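PDB 5NNP: N-terminal acetyltransferase-like protein from Chaetomium thermophilum, which probably acts as the TPR-repeat auxiliary subunit of a NatA-type N-terminal acetyltransferase, supporting its catalytic partner. Local coordinates for residues T503-H511 and D640-A649. Numbering follows the deposited sequence.
Sequences TALALKRYH and DDDPNGEKLA
Lys508 reaches from helix 503-523 to the turn that precedes the short helix 646-649. With CG anti to the backbone N (chi1 -177°), the chain bends once at chi2 and then runs extended alongside the type I turn from Asp642 to Gly645. Lys508 NZ donates to Asp642 O at 2.8 Å, tilted 33° from the carbonyl plane, and Lys508 CE lies 3.4 Å from Pro643 O. A long salt bridge, Lys508 NZ to Asp640 OD1 at 3.8 Å, is probably a loose supplement, since Asp640 is poorly ordered. An alanine in place of Lys508 would probably leave Asp642 O without this donor and the turn less firmly tied to the helix.

A second polar link goes through water 1, which accepts from Arg509 NH1 and donates to Pro643 O; Asp493 holds the same guanidinium at NE. Within 640-649, Asp642 OD1 receives the N-H of Lys647 almost straight (177°), which braces the start of the short helix.

Apolar contacts make up the rest. Leu648 points toward the helix and runs past His511 in the opposite direction: CD1 meets Lys508 CA at 3.8 Å, while CD2 sits over one face of the His511 ring, 4.1 Å from its centroid, a CH-pi contact. His511 NE2 is hydrogen-bonded to Tyr567 OH, and Phe661 meets the ring edge-to-face. Leu507 CD1 packs on Leu648 CB (3.9 Å), and Ala504 CB on Ala649 CB (4.0 Å).

The contact thus pins the chain, just after residues absent from the model, onto the helical auxiliary-subunit fold: leucine and alanine side chains seat the short helix, and a lysine bound to a main-chain carbonyl fastens its leading turn.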
loop_
_atom_site.group_PDB
_atom_site.type_symbol
_atom_site.label_atom_id
_atom_site.label_comp_id
_atom_site.label_asym_id
_atom_site.label_seq_id
_atom_site.Cartn_x
_atom_site.Cartn_y
_atom_site.Cartn_z
ATOM N N THR A 503 16.883 -11.184 22.069
ATOM C CA THR A 503 16.641 -9.753 21.891
ATOM C C THR A 503 17.348 -9.201 20.656
ATOM O O THR A 503 16.818 -8.335 19.973
ATOM C CB THR A 503 17.093 -8.964 23.140
ATOM O OG1 THR A 503 16.589 -9.618 24.308
ATOM C CG2 THR A 503 16.568 -7.543 23.123
ATOM N N ALA A 504 18.535 -9.722 20.367
ATOM C CA ALA A 504 19.334 -9.223 19.256
ATOM C C ALA A 504 18.639 -9.423 17.912
ATOM O O ALA A 504 18.467 -8.462 17.167
ATOM C CB ALA A 504 20.703 -9.886 19.246
ATOM N N LEU A 505 18.236 -10.658 17.600
ATOM C CA LEU A 505 17.634 -10.934 16.296
ATOM C C LEU A 505 16.213 -10.397 16.227
ATOM O O LEU A 505 15.718 -10.049 15.153
ATOM C CB LEU A 505 17.628 -12.428 15.993
ATOM C CG LEU A 505 18.960 -13.140 15.812
ATOM C CD1 LEU A 505 18.663 -14.614 15.659
ATOM C CD2 LEU A 505 19.752 -12.604 14.619
ATOM N N ALA A 506 15.549 -10.338 17.370
ATOM C CA ALA A 506 14.225 -9.745 17.411
ATOM C C ALA A 506 14.301 -8.278 16.979
ATOM O O ALA A 506 13.562 -7.852 16.094
ATOM C CB ALA A 506 13.628 -9.872 18.798
ATOM N N LEU A 507 15.208 -7.512 17.590
ATOM C CA LEU A 507 15.336 -6.093 17.253
ATOM C C LEU A 507 15.764 -5.913 15.793
ATOM O O LEU A 507 15.259 -5.029 15.082
ATOM C CB LEU A 507 16.331 -5.394 18.189
ATOM C CG LEU A 507 15.912 -5.082 19.631
ATOM C CD1 LEU A 507 17.090 -4.562 20.401
ATOM C CD2 LEU A 507 14.782 -4.079 19.688
ATOM N N LYS A 508 16.688 -6.764 15.353
ATOM C CA LYS A 508 17.203 -6.687 13.994
ATOM C C LYS A 508 16.054 -6.790 12.993
ATOM O O LYS A 508 15.979 -6.012 12.040
ATOM C CB LYS A 508 18.240 -7.779 13.745
ATOM C CG LYS A 508 18.885 -7.730 12.371
ATOM C CD LYS A 508 19.579 -6.402 12.146
ATOM C CE LYS A 508 20.431 -6.417 10.884
ATOM N NZ LYS A 508 21.297 -5.206 10.778
ATOM N N ARG A 509 15.147 -7.734 13.233
ATOM C CA ARG A 509 13.974 -7.911 12.369
ATOM C C ARG A 509 13.067 -6.685 12.367
ATOM O O ARG A 509 12.699 -6.182 11.298
ATOM C CB ARG A 509 13.171 -9.137 12.798
ATOM C CG ARG A 509 13.967 -10.423 12.763
ATOM C CD ARG A 509 14.299 -10.804 11.322
ATOM N NE ARG A 509 15.056 -12.046 11.289
ATOM C CZ ARG A 509 16.383 -12.117 11.323
ATOM N NH1 ARG A 509 17.105 -11.014 11.378
ATOM N NH2 ARG A 509 16.988 -13.297 11.306
ATOM N N TYR A 510 12.692 -6.218 13.561
ATOM C CA TYR A 510 11.844 -5.032 13.682
ATOM C C TYR A 510 12.499 -3.827 12.981
ATOM O O TYR A 510 11.835 -3.074 12.252
ATOM C CB TYR A 510 11.549 -4.710 15.155
ATOM C CG TYR A 510 10.921 -5.864 15.916
ATOM C CD1 TYR A 510 10.063 -6.752 15.277
ATOM C CD2 TYR A 510 11.202 -6.080 17.267
ATOM C CE1 TYR A 510 9.489 -7.811 15.951
ATOM C CE2 TYR A 510 10.633 -7.141 17.953
ATOM C CZ TYR A 510 9.773 -8.005 17.290
ATOM O OH TYR A 510 9.199 -9.074 17.959
ATOM N N HIS A 511 13.805 -3.663 13.175
ATOM C CA HIS A 511 14.519 -2.607 12.470
ATOM C C HIS A 511 14.457 -2.785 10.948
ATOM O O HIS A 511 14.375 -1.806 10.207
ATOM C CB HIS A 511 15.969 -2.530 12.940
ATOM C CG HIS A 511 16.145 -1.711 14.177
ATOM N ND1 HIS A 511 16.703 -0.453 14.162
ATOM C CD2 HIS A 511 15.812 -1.963 15.464
ATOM C CE1 HIS A 511 16.718 0.032 15.390
ATOM N NE2 HIS A 511 16.181 -0.864 16.198
ATOM N N ASP A 640 27.230 -4.605 5.352
ATOM C CA ASP A 640 26.259 -4.577 6.444
ATOM C C ASP A 640 26.950 -4.762 7.783
ATOM O O ASP A 640 27.505 -5.824 8.073
ATOM C CB ASP A 640 25.192 -5.659 6.262
ATOM C CG ASP A 640 24.019 -5.513 7.243
ATOM O OD1 ASP A 640 24.215 -5.056 8.391
ATOM O OD2 ASP A 640 22.883 -5.869 6.857
ATOM N N ASP A 641 26.910 -3.722 8.604
ATOM C CA ASP A 641 27.418 -3.815 9.965
ATOM C C ASP A 641 26.316 -4.307 10.900
ATOM O O ASP A 641 25.128 -4.089 10.638
ATOM C CB ASP A 641 27.946 -2.461 10.431
ATOM C CG ASP A 641 28.612 -2.541 11.776
ATOM O OD1 ASP A 641 28.769 -1.485 12.430
ATOM O OD2 ASP A 641 28.977 -3.668 12.174
ATOM N N ASP A 642 26.706 -4.962 11.991
ATOM C CA ASP A 642 25.739 -5.490 12.961
ATOM C C ASP A 642 24.628 -6.321 12.306
ATOM O O ASP A 642 23.450 -5.958 12.370
ATOM C CB ASP A 642 25.114 -4.348 13.767
ATOM C CG ASP A 642 24.444 -4.828 15.046
ATOM O OD1 ASP A 642 24.952 -5.780 15.665
ATOM O OD2 ASP A 642 23.412 -4.254 15.437
ATOM N N PRO A 643 25.001 -7.442 11.675
ATOM C CA PRO A 643 24.057 -8.330 10.982
ATOM C C PRO A 643 23.118 -9.081 11.921
ATOM O O PRO A 643 22.011 -9.414 11.533
ATOM C CB PRO A 643 24.974 -9.320 10.256
ATOM C CG PRO A 643 26.340 -8.682 10.258
ATOM C CD PRO A 643 26.396 -7.881 11.507
ATOM N N ASN A 644 23.563 -9.365 13.138
ATOM C CA ASN A 644 22.724 -10.078 14.088
ATOM C C ASN A 644 22.130 -9.164 15.134
ATOM O O ASN A 644 21.610 -9.629 16.150
ATOM C CB ASN A 644 23.523 -11.172 14.760
ATOM C CG ASN A 644 24.097 -12.134 13.771
ATOM O OD1 ASN A 644 23.601 -12.248 12.641
ATOM N ND2 ASN A 644 25.147 -12.843 14.175
ATOM N N GLY A 645 22.233 -7.861 14.887
ATOM C CA GLY A 645 21.688 -6.854 15.775
ATOM C C GLY A 645 22.264 -6.904 17.175
ATOM O O GLY A 645 21.639 -6.427 18.119
ATOM N N GLU A 646 23.452 -7.480 17.328
ATOM C CA GLU A 646 24.081 -7.507 18.645
ATOM C C GLU A 646 24.336 -6.088 19.191
ATOM O O GLU A 646 24.209 -5.846 20.388
ATOM C CB GLU A 646 25.383 -8.313 18.605
ATOM C CG GLU A 646 25.184 -9.831 18.426
ATOM C CD GLU A 646 24.420 -10.497 19.582
ATOM O OE1 GLU A 646 24.475 -9.985 20.724
ATOM O OE2 GLU A 646 23.761 -11.537 19.343
ATOM N N LYS A 647 24.670 -5.145 18.315
ATOM C CA LYS A 647 24.840 -3.762 18.749
ATOM C C LYS A 647 23.503 -3.158 19.183
ATOM O O LYS A 647 23.452 -2.370 20.128
ATOM C CB LYS A 647 25.488 -2.928 17.643
ATOM C CG LYS A 647 26.842 -3.492 17.201
ATOM C CD LYS A 647 27.579 -2.582 16.220
ATOM C CE LYS A 647 28.901 -3.213 15.763
ATOM N NZ LYS A 647 29.722 -2.280 14.922
ATOM N N LEU A 648 22.418 -3.550 18.514
ATOM C CA LEU A 648 21.077 -3.123 18.923
ATOM C C LEU A 648 20.746 -3.537 20.356
ATOM O O LEU A 648 20.318 -2.724 21.176
ATOM C CB LEU A 648 20.038 -3.689 17.971
ATOM C CG LEU A 648 20.268 -3.205 16.546
ATOM C CD1 LEU A 648 19.368 -3.951 15.554
ATOM C CD2 LEU A 648 20.062 -1.689 16.481
ATOM N N ALA A 649 20.951 -4.816 20.650
ATOM C CA ALA A 649 20.636 -5.364 21.963
ATOM C C ALA A 649 21.517 -4.764 23.048
ATOM O O ALA A 649 21.105 -4.681 24.200
ATOM C CB ALA A 649 20.775 -6.868 21.945
HETATM O O HOH W 1 19.650 -11.331 10.868
#